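Local coordinates for gamma-glutamyl-gamma-aminobutyrate hydrolase PuuD (Escherichia coli, PDB 6VTV), which hydrolyses the gamma-glutamyl linkage of gamma-glutamyl-gamma-aminobutyrate, releasing glutamate in the last step of the conversion of putrescine to 4-aminobutanoate, at residues B[123-126]-B[131-134]; B[151-156]-B[227-232]; B[221-226]-B[238-243]. All coordinates share one frame; numbering follows the deposited sequence.

Interaction 1: residues B[123-126]-B[131-134]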
ATOM      1  N   GLU B 123       5.607 -13.492 -13.219  1.00 22.04           N
ATOM      2  CA  GLU B 123       6.115 -13.920 -11.921  1.00 21.59           C
ATOM      3  C   GLU B 123       5.701 -15.354 -11.616  1.00 23.81           C
ATOM      4  O   GLU B 123       6.495 -16.134 -11.078  1.00 26.51           O
ATOM      5  CB  GLU B 123       5.624 -12.971 -10.826  1.00 21.97           C
ATOM      6  CG  GLU B 123       6.327 -11.624 -10.823  1.00 20.14           C
ATOM      7  CD  GLU B 123       5.624 -10.597  -9.957  1.00 21.97           C
ATOM      8  OE1 GLU B 123       4.442 -10.809  -9.617  1.00 25.56           O
ATOM      9  OE2 GLU B 123       6.256  -9.577  -9.612  1.00 25.44           O
ATOM     10  N   LEU B 124       4.462 -15.721 -11.959  1.00 19.81           N
ATOM     11  CA  LEU B 124       4.000 -17.090 -11.749  1.00 19.73           C
ATOM     12  C   LEU B 124       4.819 -18.077 -12.569  1.00 19.85           C
ATOM     13  O   LEU B 124       5.215 -19.139 -12.073  1.00 23.62           O
ATOM     14  CB  LEU B 124       2.518 -17.203 -12.110  1.00 25.21           C
ATOM     15  CG  LEU B 124       1.515 -17.524 -11.001  1.00 34.77           C
ATOM     16  CD1 LEU B 124       0.221 -18.057 -11.603  1.00 33.50           C
ATOM     17  CD2 LEU B 124       2.099 -18.522 -10.013  1.00 38.95           C
ATOM     18  N   VAL B 125       5.074 -17.744 -13.835  1.00 23.86           N
ATOM     19  CA  VAL B 125       5.814 -18.644 -14.713  1.00 26.22           C
ATOM     20  C   VAL B 125       7.234 -18.840 -14.198  1.00 27.27           C
ATOM     21  O   VAL B 125       7.746 -19.966 -14.159  1.00 22.07           O
ATOM     22  CB  VAL B 125       5.802 -18.105 -16.157  1.00 21.36           C
ATOM     23  CG1 VAL B 125       6.776 -18.880 -17.030  1.00 21.68           C
ATOM     24  CG2 VAL B 125       4.393 -18.170 -16.730  1.00 19.68           C
ATOM     25  N   VAL B 126       7.886 -17.756 -13.778  1.00 23.62           N
ATOM     26  CA  VAL B 126       9.265 -17.859 -13.315  1.00 23.59           C
ATOM     27  C   VAL B 126       9.328 -18.557 -11.960  1.00 23.74           C
ATOM     28  O   VAL B 126      10.241 -19.350 -11.700  1.00 26.73           O
ATOM     29  CB  VAL B 126       9.918 -16.465 -13.273  1.00 21.83           C
ATOM     30  CG1 VAL B 126      11.282 -16.527 -12.602  1.00 23.43           C
ATOM     31  CG2 VAL B 126      10.045 -15.905 -14.680  1.00 21.28           C
ATOM     32  N   SER B 131      10.410 -19.797 -17.883  1.00 27.46           N
ATOM     33  CA  SER B 131      11.258 -18.735 -18.404  1.00 26.60           C
ATOM     34  C   SER B 131      10.410 -17.785 -19.237  1.00 26.64           C
ATOM     35  O   SER B 131       9.244 -18.057 -19.536  1.00 21.90           O
ATOM     36  CB  SER B 131      12.415 -19.299 -19.238  1.00 26.60           C
ATOM     37  OG  SER B 131      11.927 -20.021 -20.354  1.00 26.10           O
ATOM     38  N   LEU B 132      11.013 -16.663 -19.623  1.00 28.29           N
ATOM     39  CA  LEU B 132      10.307 -15.606 -20.332  1.00 27.92           C
ATOM     40  C   LEU B 132      11.036 -15.234 -21.613  1.00 26.64           C
ATOM     41  O   LEU B 132      12.259 -15.358 -21.715  1.00 25.63           O
ATOM     42  CB  LEU B 132      10.163 -14.348 -19.466  1.00 28.15           C
ATOM     43  CG  LEU B 132       9.605 -14.522 -18.057  1.00 27.11           C
ATOM     44  CD1 LEU B 132       9.627 -13.194 -17.323  1.00 24.34           C
ATOM     45  CD2 LEU B 132       8.195 -15.087 -18.111  1.00 26.25           C
ATOM     46  N   HIS B 133      10.261 -14.774 -22.595  1.00 23.77           N
ATOM     47  CA  HIS B 133      10.812 -14.050 -23.732  1.00 29.83           C
ATOM     48  C   HIS B 133      11.132 -12.631 -23.282  1.00 26.61           C
ATOM     49  O   HIS B 133      10.248 -11.921 -22.794  1.00 24.58           O
ATOM     50  CB  HIS B 133       9.820 -14.024 -24.894  1.00 32.63           C
ATOM     51  CG  HIS B 133       9.678 -15.330 -25.610  1.00 34.43           C
ATOM     52  ND1 HIS B 133      10.653 -15.831 -26.445  1.00 37.51           N
ATOM     53  CD2 HIS B 133       8.665 -16.228 -25.634  1.00 35.08           C
ATOM     54  CE1 HIS B 133      10.251 -16.987 -26.943  1.00 39.04           C
ATOM     55  NE2 HIS B 133       9.048 -17.250 -26.467  1.00 37.05           N
ATOM     56  N   ARG B 134      12.388 -12.214 -23.435  1.00 27.10           N
ATOM     57  CA  ARG B 134      12.762 -10.876 -22.993  1.00 29.15           C
ATOM     58  C   ARG B 134      12.403  -9.798 -24.007  1.00 33.21           C
ATOM     59  O   ARG B 134      12.256  -8.632 -23.624  1.00 31.36           O
ATOM     60  CB  ARG B 134      14.258 -10.826 -22.677  1.00 30.08           C
ATOM     61  CG  ARG B 134      14.622 -11.591 -21.415  1.00 29.26           C
ATOM     62  CD  ARG B 134      16.083 -12.003 -21.388  1.00 33.77           C
ATOM     63  NE  ARG B 134      16.967 -10.884 -21.076  1.00 37.02           N
ATOM     64  CZ  ARG B 134      18.239 -11.020 -20.715  1.00 41.57           C
ATOM     65  NH1 ARG B 134      18.774 -12.229 -20.615  1.00 43.62           N
ATOM     66  NH2 ARG B 134      18.975  -9.950 -20.449  1.00 34.02           N
TER
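Apolar packing between Val126, Val125 and Leu132 carries this contact. Val126 contributes its CG2 methyl, which lies 3.7 Å from Leu132 CG, and the two side chains meet at about a right angle. Because Val126 CG1 stands anti to the backbone N (chi1 172°), CG2 is left anti to the carbonyl carbon, and this second branch is the one that reaches the leucine. The whole branched end of Leu132, CG and both methyls, gathers round Val126 CG2: CD1 is 3.8 Å and CD2 4.0 Å from it. Val125 adds a looser apolar touch from its CG1, 4.2 Å from Leu132 CD2.

The other kind of contact is side chain against backbone. Val125 CG1 rests on the Ser131 main chain, 3.6 Å from Ser131 O and 3.8 Å from Ser131 N, while the serine CB points away from the helix. Its OG instead bonds Val193 N, just after strand 190-191.

About 167 Å² is buried in all, with both valines and Leu132 in the interior. The contact joins the last part of helix 119-127, which begins just after the predicted nucleophile Cys118, to strand 132-133. That strand pairs antiparallel with strand 190-191; Tyr83 also packs on Val126, and Glu123 and Leu124 of helix 119-127 pack on helix 94-109.

Interaction 2: residues B[151-156]-B[227-232]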
ATOM      1  N   LEU B 151       0.146   7.060 -27.651  1.00 58.78           N
ATOM      2  CA  LEU B 151      -1.297   7.194 -27.636  1.00 55.16           C
ATOM      3  C   LEU B 151      -1.783   7.488 -26.220  1.00 51.04           C
ATOM      4  O   LEU B 151      -1.106   7.163 -25.240  1.00 45.01           O
ATOM      5  CB  LEU B 151      -1.946   5.918 -28.160  1.00 51.80           C
ATOM      6  CG  LEU B 151      -1.669   5.516 -29.609  1.00 51.72           C
ATOM      7  CD1 LEU B 151      -2.598   4.392 -30.045  1.00 52.29           C
ATOM      8  CD2 LEU B 151      -1.799   6.717 -30.530  1.00 52.63           C
ATOM      9  N   PRO B 152      -2.951   8.116 -26.083  1.00 56.34           N
ATOM     10  CA  PRO B 152      -3.505   8.342 -24.745  1.00 56.30           C
ATOM     11  C   PRO B 152      -3.784   7.028 -24.028  1.00 52.95           C
ATOM     12  O   PRO B 152      -3.842   5.955 -24.634  1.00 50.18           O
ATOM     13  CB  PRO B 152      -4.798   9.129 -25.009  1.00 59.09           C
ATOM     14  CG  PRO B 152      -5.058   9.008 -26.475  1.00 61.08           C
ATOM     15  CD  PRO B 152      -3.733   8.790 -27.132  1.00 60.47           C
ATOM     16  N   VAL B 153      -3.951   7.133 -22.707  1.00 51.04           N
ATOM     17  CA  VAL B 153      -4.022   5.951 -21.850  1.00 47.52           C
ATOM     18  C   VAL B 153      -5.176   5.046 -22.262  1.00 41.64           C
ATOM     19  O   VAL B 153      -5.045   3.815 -22.273  1.00 35.80           O
ATOM     20  CB  VAL B 153      -4.132   6.379 -20.374  1.00 52.57           C
ATOM     21  CG1 VAL B 153      -4.599   5.220 -19.512  1.00 50.33           C
ATOM     22  CG2 VAL B 153      -2.799   6.917 -19.877  1.00 54.89           C
ATOM     23  N   GLU B 154      -6.319   5.638 -22.617  1.00 42.67           N
ATOM     24  CA  GLU B 154      -7.492   4.840 -22.963  1.00 46.15           C
ATOM     25  C   GLU B 154      -7.240   3.972 -24.190  1.00 45.44           C
ATOM     26  O   GLU B 154      -7.706   2.828 -24.254  1.00 47.68           O
ATOM     27  CB  GLU B 154      -8.701   5.750 -23.185  1.00 53.44           C
ATOM     28  CG  GLU B 154      -8.818   6.906 -22.198  1.00 63.20           C
ATOM     29  CD  GLU B 154      -8.043   8.139 -22.625  1.00 71.64           C
ATOM     30  OE1 GLU B 154      -8.347   8.697 -23.701  1.00 76.94           O
ATOM     31  OE2 GLU B 154      -7.125   8.548 -21.886  1.00 72.95           O
ATOM     32  N   GLN B 155      -6.504   4.494 -25.175  1.00 45.17           N
ATOM     33  CA  GLN B 155      -6.187   3.689 -26.351  1.00 47.31           C
ATOM     34  C   GLN B 155      -5.195   2.583 -26.022  1.00 40.96           C
ATOM     35  O   GLN B 155      -5.248   1.504 -26.623  1.00 38.24           O
ATOM     36  CB  GLN B 155      -5.632   4.572 -27.468  1.00 56.68           C
ATOM     37  CG  GLN B 155      -6.302   5.934 -27.600  1.00 67.73           C
ATOM     38  CD  GLN B 155      -7.779   5.849 -27.939  1.00 72.75           C
ATOM     39  OE1 GLN B 155      -8.257   4.834 -28.446  1.00 72.33           O
ATOM     40  NE2 GLN B 155      -8.510   6.926 -27.668  1.00 76.96           N
ATOM     41  N   GLN B 156      -4.287   2.829 -25.072  1.00 39.23           N
ATOM     42  CA  GLN B 156      -3.297   1.819 -24.715  1.00 35.86           C
ATOM     43  C   GLN B 156      -3.950   0.582 -24.113  1.00 29.14           C
ATOM     44  O   GLN B 156      -3.447  -0.534 -24.290  1.00 29.58           O
ATOM     45  CB  GLN B 156      -2.276   2.403 -23.738  1.00 31.27           C
ATOM     46  CG  GLN B 156      -1.578   3.665 -24.222  1.00 35.92           C
ATOM     47  CD  GLN B 156      -0.553   4.177 -23.225  1.00 38.69           C
ATOM     48  OE1 GLN B 156      -0.152   3.461 -22.307  1.00 37.84           O
ATOM     49  NE2 GLN B 156      -0.124   5.423 -23.402  1.00 36.65           N
ATOM     50  N   PRO B 227      -7.121  -7.199 -17.007  1.00 22.92           N
ATOM     51  CA  PRO B 227      -8.560  -7.180 -16.711  1.00 21.61           C
ATOM     52  C   PRO B 227      -8.957  -6.139 -15.675  1.00 23.49           C
ATOM     53  O   PRO B 227     -10.156  -5.884 -15.511  1.00 25.01           O
ATOM     54  CB  PRO B 227      -8.829  -8.600 -16.202  1.00 21.95           C
ATOM     55  CG  PRO B 227      -7.530  -9.021 -15.589  1.00 17.90           C
ATOM     56  CD  PRO B 227      -6.436  -8.345 -16.381  1.00 18.27           C
ATOM     57  N   GLU B 228      -7.996  -5.530 -14.977  1.00 21.56           N
ATOM     58  CA  GLU B 228      -8.329  -4.504 -13.996  1.00 20.67           C
ATOM     59  C   GLU B 228      -8.827  -3.219 -14.645  1.00 25.87           C
ATOM     60  O   GLU B 228      -9.447  -2.395 -13.963  1.00 25.42           O
ATOM     61  CB  GLU B 228      -7.112  -4.203 -13.118  1.00 20.90           C
ATOM     62  CG  GLU B 228      -6.158  -3.175 -13.712  1.00 24.62           C
ATOM     63  CD  GLU B 228      -5.206  -3.772 -14.732  1.00 22.85           C
ATOM     64  OE1 GLU B 228      -5.312  -4.983 -15.016  1.00 20.56           O
ATOM     65  OE2 GLU B 228      -4.345  -3.027 -15.249  1.00 22.53           O
ATOM     66  N   TRP B 229      -8.577  -3.034 -15.940  1.00 23.43           N
ATOM     67  CA  TRP B 229      -8.943  -1.804 -16.637  1.00 24.98           C
ATOM     68  C   TRP B 229     -10.459  -1.697 -16.736  1.00 26.50           C
ATOM     69  O   TRP B 229     -11.089  -2.440 -17.495  1.00 31.03           O
ATOM     70  CB  TRP B 229      -8.306  -1.785 -18.022  1.00 23.01           C
ATOM     71  CG  TRP B 229      -8.691  -0.596 -18.839  1.00 26.15           C
ATOM     72  CD1 TRP B 229      -9.524  -0.581 -19.920  1.00 28.55           C
ATOM     73  CD2 TRP B 229      -8.254   0.755 -18.650  1.00 28.93           C
ATOM     74  NE1 TRP B 229      -9.637   0.696 -20.412  1.00 29.13           N
ATOM     75  CE2 TRP B 229      -8.866   1.535 -19.651  1.00 31.63           C
ATOM     76  CE3 TRP B 229      -7.405   1.380 -17.732  1.00 26.32           C
ATOM     77  CZ2 TRP B 229      -8.656   2.909 -19.759  1.00 35.99           C
ATOM     78  CZ3 TRP B 229      -7.198   2.743 -17.841  1.00 32.12           C
ATOM     79  CH2 TRP B 229      -7.822   3.492 -18.847  1.00 36.43           C
ATOM     80  N   ASN B 230     -11.040  -0.766 -15.980  1.00 27.40           N
ATOM     81  CA  ASN B 230     -12.488  -0.542 -15.950  1.00 31.20           C
ATOM     82  C   ASN B 230     -13.239  -1.863 -15.812  1.00 33.34           C
ATOM     83  O   ASN B 230     -14.179  -2.158 -16.553  1.00 37.47           O
ATOM     84  CB  ASN B 230     -12.949   0.224 -17.189  1.00 30.32           C
ATOM     85  CG  ASN B 230     -12.380   1.628 -17.253  1.00 33.06           C
ATOM     86  OD1 ASN B 230     -11.707   1.996 -18.215  1.00 37.75           O
ATOM     87  ND2 ASN B 230     -12.648   2.421 -16.222  1.00 33.59           N
ATOM     88  N   SER B 231     -12.805  -2.664 -14.832  1.00 27.47           N
ATOM     89  CA  SER B 231     -13.261  -4.048 -14.725  1.00 27.99           C
ATOM     90  C   SER B 231     -14.778  -4.151 -14.630  1.00 34.45           C
ATOM     91  O   SER B 231     -15.363  -5.120 -15.126  1.00 35.87           O
ATOM     92  CB  SER B 231     -12.618  -4.717 -13.512  1.00 29.85           C
ATOM     93  OG  SER B 231     -12.973  -4.039 -12.318  1.00 36.22           O
ATOM     94  N   SER B 232     -15.429  -3.172 -13.999  1.00 35.06           N
ATOM     95  CA  SER B 232     -16.879  -3.222 -13.855  1.00 41.64           C
ATOM     96  C   SER B 232     -17.596  -3.111 -15.193  1.00 45.63           C
ATOM     97  O   SER B 232     -18.742  -3.558 -15.308  1.00 49.63           O
ATOM     98  CB  SER B 232     -17.352  -2.110 -12.916  1.00 41.80           C
ATOM     99  OG  SER B 232     -16.939  -0.836 -13.383  1.00 44.51           O
TER
HETATM  100  O   HOH W   1     -10.389   1.475 -23.307  1.00 32.78           O
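Val153 and Glu154, at the start of a short helix, pack against the six-membered ring of Trp229. Earlier in the segment, Leu151 makes its mark through its carbonyl: Gln156 NE2 donates to Leu151 O at 2.7 Å, nearly straight at 169°. The acceptor lies almost in the amide plane of Gln156, whereas the donor is tilted 25° from the carbonyl plane of Leu151. This bond ties the entry of the helix to its fourth residue. Between them, Pro152 occupies the N-cap position, and its O accepts from Gln156 N at 3.2 Å.

Val153 follows with CG1 anti to the backbone N (chi1 164°), a setting that brings this methyl to 3.7 Å from Trp229 CH2 and 4.0 Å from Trp229 CZ3. Its approach to the ring is oblique. Val153 also packs on His26 of the second subunit. Glu154 meets the indole mainly through its backbone, its CA lying 3.9 Å from Trp229 CZ2, while its carboxylate leads away. A water accepts from Trp229 NE1 at 3.1 Å and donates to Glu154 O at 3.2 Å, linking indole and helix backbone.

Within 227-232, Asn230 OD1 sits 3.2 Å above one face of the Trp229 ring, offset toward its rim, and Tyr157 stacks on the tryptophan. The neighbouring Glu228, a predicted active-site residue, bonds His226 ND1 and pairs with Lys34.

With 117 Å² buried and no direct polar bond between the segments, this is a small surface junction: carbon contacts hold the short helix to the loop carrying Glu228, and their polar link depends on a bound water.

Interaction 3: residues B[221-226]-B[238-243]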
ATOM      1  N   LEU B 221      -4.316 -18.456 -10.689  1.00 25.36           N
ATOM      2  CA  LEU B 221      -4.526 -18.076 -12.077  1.00 23.62           C
ATOM      3  C   LEU B 221      -3.718 -16.834 -12.424  1.00 24.04           C
ATOM      4  O   LEU B 221      -3.643 -15.886 -11.636  1.00 20.19           O
ATOM      5  CB  LEU B 221      -6.012 -17.816 -12.344  1.00 28.14           C
ATOM      6  CG  LEU B 221      -6.387 -17.212 -13.698  1.00 27.45           C
ATOM      7  CD1 LEU B 221      -6.152 -18.216 -14.819  1.00 26.08           C
ATOM      8  CD2 LEU B 221      -7.830 -16.732 -13.689  1.00 29.80           C
ATOM      9  N   GLY B 222      -3.118 -16.846 -13.603  1.00 23.22           N
ATOM     10  CA  GLY B 222      -2.450 -15.669 -14.132  1.00 24.20           C
ATOM     11  C   GLY B 222      -2.926 -15.374 -15.538  1.00 27.39           C
ATOM     12  O   GLY B 222      -3.187 -16.287 -16.320  1.00 25.85           O
ATOM     13  N   VAL B 223      -3.057 -14.085 -15.844  1.00 24.28           N
ATOM     14  CA  VAL B 223      -3.420 -13.634 -17.180  1.00 22.43           C
ATOM     15  C   VAL B 223      -2.406 -12.592 -17.628  1.00 22.96           C
ATOM     16  O   VAL B 223      -1.873 -11.824 -16.819  1.00 20.91           O
ATOM     17  CB  VAL B 223      -4.861 -13.070 -17.248  1.00 24.00           C
ATOM     18  CG1 VAL B 223      -5.864 -14.112 -16.778  1.00 23.88           C
ATOM     19  CG2 VAL B 223      -4.988 -11.796 -16.426  1.00 23.30           C
ATOM     20  N   GLN B 224      -2.124 -12.582 -18.931  1.00 21.76           N
ATOM     21  CA  GLN B 224      -1.132 -11.666 -19.480  1.00 20.47           C
ATOM     22  C   GLN B 224      -1.714 -10.294 -19.791  1.00 21.63           C
ATOM     23  O   GLN B 224      -0.969  -9.308 -19.811  1.00 19.96           O
ATOM     24  CB  GLN B 224      -0.506 -12.277 -20.739  1.00 23.82           C
ATOM     25  CG  GLN B 224       0.602 -11.448 -21.375  1.00 24.28           C
ATOM     26  CD  GLN B 224       1.817 -11.294 -20.479  1.00 25.46           C
ATOM     27  OE1 GLN B 224       2.657 -12.192 -20.389  1.00 27.39           O
ATOM     28  NE2 GLN B 224       1.919 -10.148 -19.814  1.00 18.71           N
ATOM     29  N   TRP B 225      -3.022 -10.204 -20.015  1.00 18.79           N
ATOM     30  CA  TRP B 225      -3.661  -8.932 -20.309  1.00 23.09           C
ATOM     31  C   TRP B 225      -3.997  -8.210 -19.004  1.00 25.51           C
ATOM     32  O   TRP B 225      -3.577  -8.614 -17.917  1.00 25.85           O
ATOM     33  CB  TRP B 225      -4.892  -9.148 -21.188  1.00 23.17           C
ATOM     34  CG  TRP B 225      -5.954 -10.020 -20.590  1.00 21.58           C
ATOM     35  CD1 TRP B 225      -7.050  -9.610 -19.889  1.00 21.26           C
ATOM     36  CD2 TRP B 225      -6.039 -11.449 -20.668  1.00 23.85           C
ATOM     37  NE1 TRP B 225      -7.806 -10.694 -19.514  1.00 22.27           N
ATOM     38  CE2 TRP B 225      -7.207 -11.836 -19.980  1.00 22.47           C
ATOM     39  CE3 TRP B 225      -5.238 -12.440 -21.248  1.00 22.64           C
ATOM     40  CZ2 TRP B 225      -7.595 -13.169 -19.856  1.00 24.01           C
ATOM     41  CZ3 TRP B 225      -5.625 -13.764 -21.122  1.00 23.03           C
ATOM     42  CH2 TRP B 225      -6.792 -14.115 -20.432  1.00 24.90           C
ATOM     43  N   HIS B 226      -4.764  -7.121 -19.103  1.00 23.78           N
ATOM     44  CA  HIS B 226      -5.072  -6.250 -17.970  1.00 22.28           C
ATOM     45  C   HIS B 226      -6.580  -6.227 -17.748  1.00 26.80           C
ATOM     46  O   HIS B 226      -7.277  -5.322 -18.234  1.00 26.24           O
ATOM     47  CB  HIS B 226      -4.534  -4.839 -18.200  1.00 24.41           C
ATOM     48  CG  HIS B 226      -3.061  -4.711 -17.968  1.00 27.48           C
ATOM     49  ND1 HIS B 226      -2.534  -4.004 -16.909  1.00 26.62           N
ATOM     50  CD2 HIS B 226      -2.002  -5.196 -18.659  1.00 25.21           C
ATOM     51  CE1 HIS B 226      -1.215  -4.061 -16.956  1.00 27.72           C
ATOM     52  NE2 HIS B 226      -0.867  -4.777 -18.009  1.00 25.80           N
ATOM     53  N   ARG B 238     -15.068  -8.863 -15.207  1.00 27.83           N
ATOM     54  CA  ARG B 238     -15.884  -9.013 -14.008  1.00 34.79           C
ATOM     55  C   ARG B 238     -15.927 -10.465 -13.547  1.00 34.47           C
ATOM     56  O   ARG B 238     -15.858 -10.743 -12.344  1.00 33.75           O
ATOM     57  CB  ARG B 238     -17.297  -8.489 -14.276  1.00 36.51           C
ATOM     58  CG  ARG B 238     -17.839  -7.566 -13.199  1.00 44.75           C
ATOM     59  CD  ARG B 238     -18.879  -6.603 -13.762  1.00 49.66           C
ATOM     60  NE  ARG B 238     -19.834  -7.268 -14.647  1.00 51.26           N
ATOM     61  CZ  ARG B 238     -20.021  -6.946 -15.923  1.00 54.47           C
ATOM     62  NH1 ARG B 238     -19.320  -5.963 -16.472  1.00 55.00           N
ATOM     63  NH2 ARG B 238     -20.912  -7.605 -16.651  1.00 56.05           N
ATOM     64  N   ILE B 239     -16.029 -11.404 -14.488  1.00 32.91           N
ATOM     65  CA  ILE B 239     -16.117 -12.814 -14.122  1.00 30.53           C
ATOM     66  C   ILE B 239     -14.800 -13.300 -13.524  1.00 31.26           C
ATOM     67  O   ILE B 239     -14.791 -14.095 -12.576  1.00 32.58           O
ATOM     68  CB  ILE B 239     -16.540 -13.651 -15.342  1.00 34.09           C
ATOM     69  CG1 ILE B 239     -17.959 -13.270 -15.773  1.00 38.41           C
ATOM     70  CG2 ILE B 239     -16.464 -15.138 -15.033  1.00 34.15           C
ATOM     71  CD1 ILE B 239     -18.414 -13.924 -17.059  1.00 41.96           C
ATOM     72  N   LEU B 240     -13.671 -12.821 -14.054  1.00 25.78           N
ATOM     73  CA  LEU B 240     -12.371 -13.253 -13.546  1.00 26.46           C
ATOM     74  C   LEU B 240     -12.176 -12.820 -12.099  1.00 28.10           C
ATOM     75  O   LEU B 240     -11.766 -13.620 -11.248  1.00 27.18           O
ATOM     76  CB  LEU B 240     -11.253 -12.695 -14.425  1.00 27.19           C
ATOM     77  CG  LEU B 240     -11.153 -13.253 -15.842  1.00 32.93           C
ATOM     78  CD1 LEU B 240     -10.056 -12.542 -16.615  1.00 32.64           C
ATOM     79  CD2 LEU B 240     -10.902 -14.750 -15.803  1.00 33.21           C
ATOM     80  N   PHE B 241     -12.460 -11.551 -11.802  1.00 27.75           N
ATOM     81  CA  PHE B 241     -12.344 -11.078 -10.429  1.00 29.23           C
ATOM     82  C   PHE B 241     -13.406 -11.711  -9.538  1.00 32.23           C
ATOM     83  O   PHE B 241     -13.149 -11.990  -8.362  1.00 36.00           O
ATOM     84  CB  PHE B 241     -12.433  -9.553 -10.391  1.00 27.15           C
ATOM     85  CG  PHE B 241     -11.161  -8.864 -10.808  1.00 26.17           C
ATOM     86  CD1 PHE B 241     -10.085  -8.755  -9.938  1.00 24.66           C
ATOM     87  CD2 PHE B 241     -11.040  -8.338 -12.083  1.00 24.47           C
ATOM     88  CE1 PHE B 241      -8.917  -8.124 -10.334  1.00 23.76           C
ATOM     89  CE2 PHE B 241      -9.879  -7.709 -12.485  1.00 25.04           C
ATOM     90  CZ  PHE B 241      -8.814  -7.602 -11.611  1.00 24.47           C
ATOM     91  N   GLU B 242     -14.604 -11.948 -10.076  1.00 31.61           N
ATOM     92  CA  GLU B 242     -15.629 -12.632  -9.294  1.00 36.15           C
ATOM     93  C   GLU B 242     -15.188 -14.044  -8.934  1.00 34.99           C
ATOM     94  O   GLU B 242     -15.394 -14.496  -7.799  1.00 33.91           O
ATOM     95  CB  GLU B 242     -16.956 -12.642 -10.058  1.00 45.17           C
ATOM     96  CG  GLU B 242     -17.835 -11.407  -9.823  1.00 52.82           C
ATOM     97  CD  GLU B 242     -18.923 -11.298 -10.876  1.00 59.79           C
ATOM     98  OE1 GLU B 242     -19.633 -10.267 -10.943  1.00 61.88           O
ATOM     99  OE2 GLU B 242     -19.055 -12.265 -11.651  1.00 62.06           O
ATOM    100  N   GLY B 243     -14.551 -14.740  -9.879  1.00 31.24           N
ATOM    101  CA  GLY B 243     -14.081 -16.086  -9.601  1.00 31.05           C
ATOM    102  C   GLY B 243     -12.943 -16.123  -8.598  1.00 29.56           C
ATOM    103  O   GLY B 243     -12.847 -17.051  -7.789  1.00 30.66           O
TER
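This is a buried helix-on-sheet contact, in which Leu240 of helix 235-254 points into the surface formed by strand 220-223 and the loop that follows it. Three side chains of 221-226 receive its two methyls. Leu240 CD2 lies 4.2 Å from Leu221 CD2, and Leu240 CD1 approaches Val223 CG1 more loosely, at 4.5 Å, while Leu221 and Val223 both direct their CB toward the helix.

Trp225 adds the third partner. Its indole and Leu240 cross at about a right angle, with Leu240 CD1 4.1 Å from both Trp225 NE1 and Trp225 CZ2. With the tryptophan CG between the backbone N and the carbonyl carbon (chi1 60°), the ring turns back over Val223, whose CB lies 3.6 Å above one face, offset toward the rim. The contacts bury 120 Å². Phe115 of the adjacent strand 114-117 packs on both Leu221 and Leu240, continuing the apolar layer.

The neighbouring His226 is a predicted active-site residue. A helix packed on a central sheet, with the histidine and glutamate in the loop between strand 220-223 and that helix, is the arrangement of class I glutamine amidotransferase-like enzymes, whose Cys-His-Glu triad would here be completed by Cys118.

How the interactions relate
From the N terminus, interaction 1 comes first, closing the short turn between helix 119-127 and strand 132-133. The chain then runs on to the helix at 153-156, which opens interaction 2, a long-range closure with 70 intervening residues. Before that loop closes, strand 220-223 opens interaction 3, whose second segment follows 227-232, so interactions 2 and 3 cross. They touch where Pro227 O approaches Phe241 CE2 at 3.5 Å. Interaction 1 meets interaction 3 through Leu124 CD1, 4.1 Å from Gly222 N, joining helix 119-127 to the central sheet. Together they link the helix following the predicted nucleophile, strand 132-133, helix 153-156, strand 220-223, the His226-Glu228 loop and the C-terminal helix.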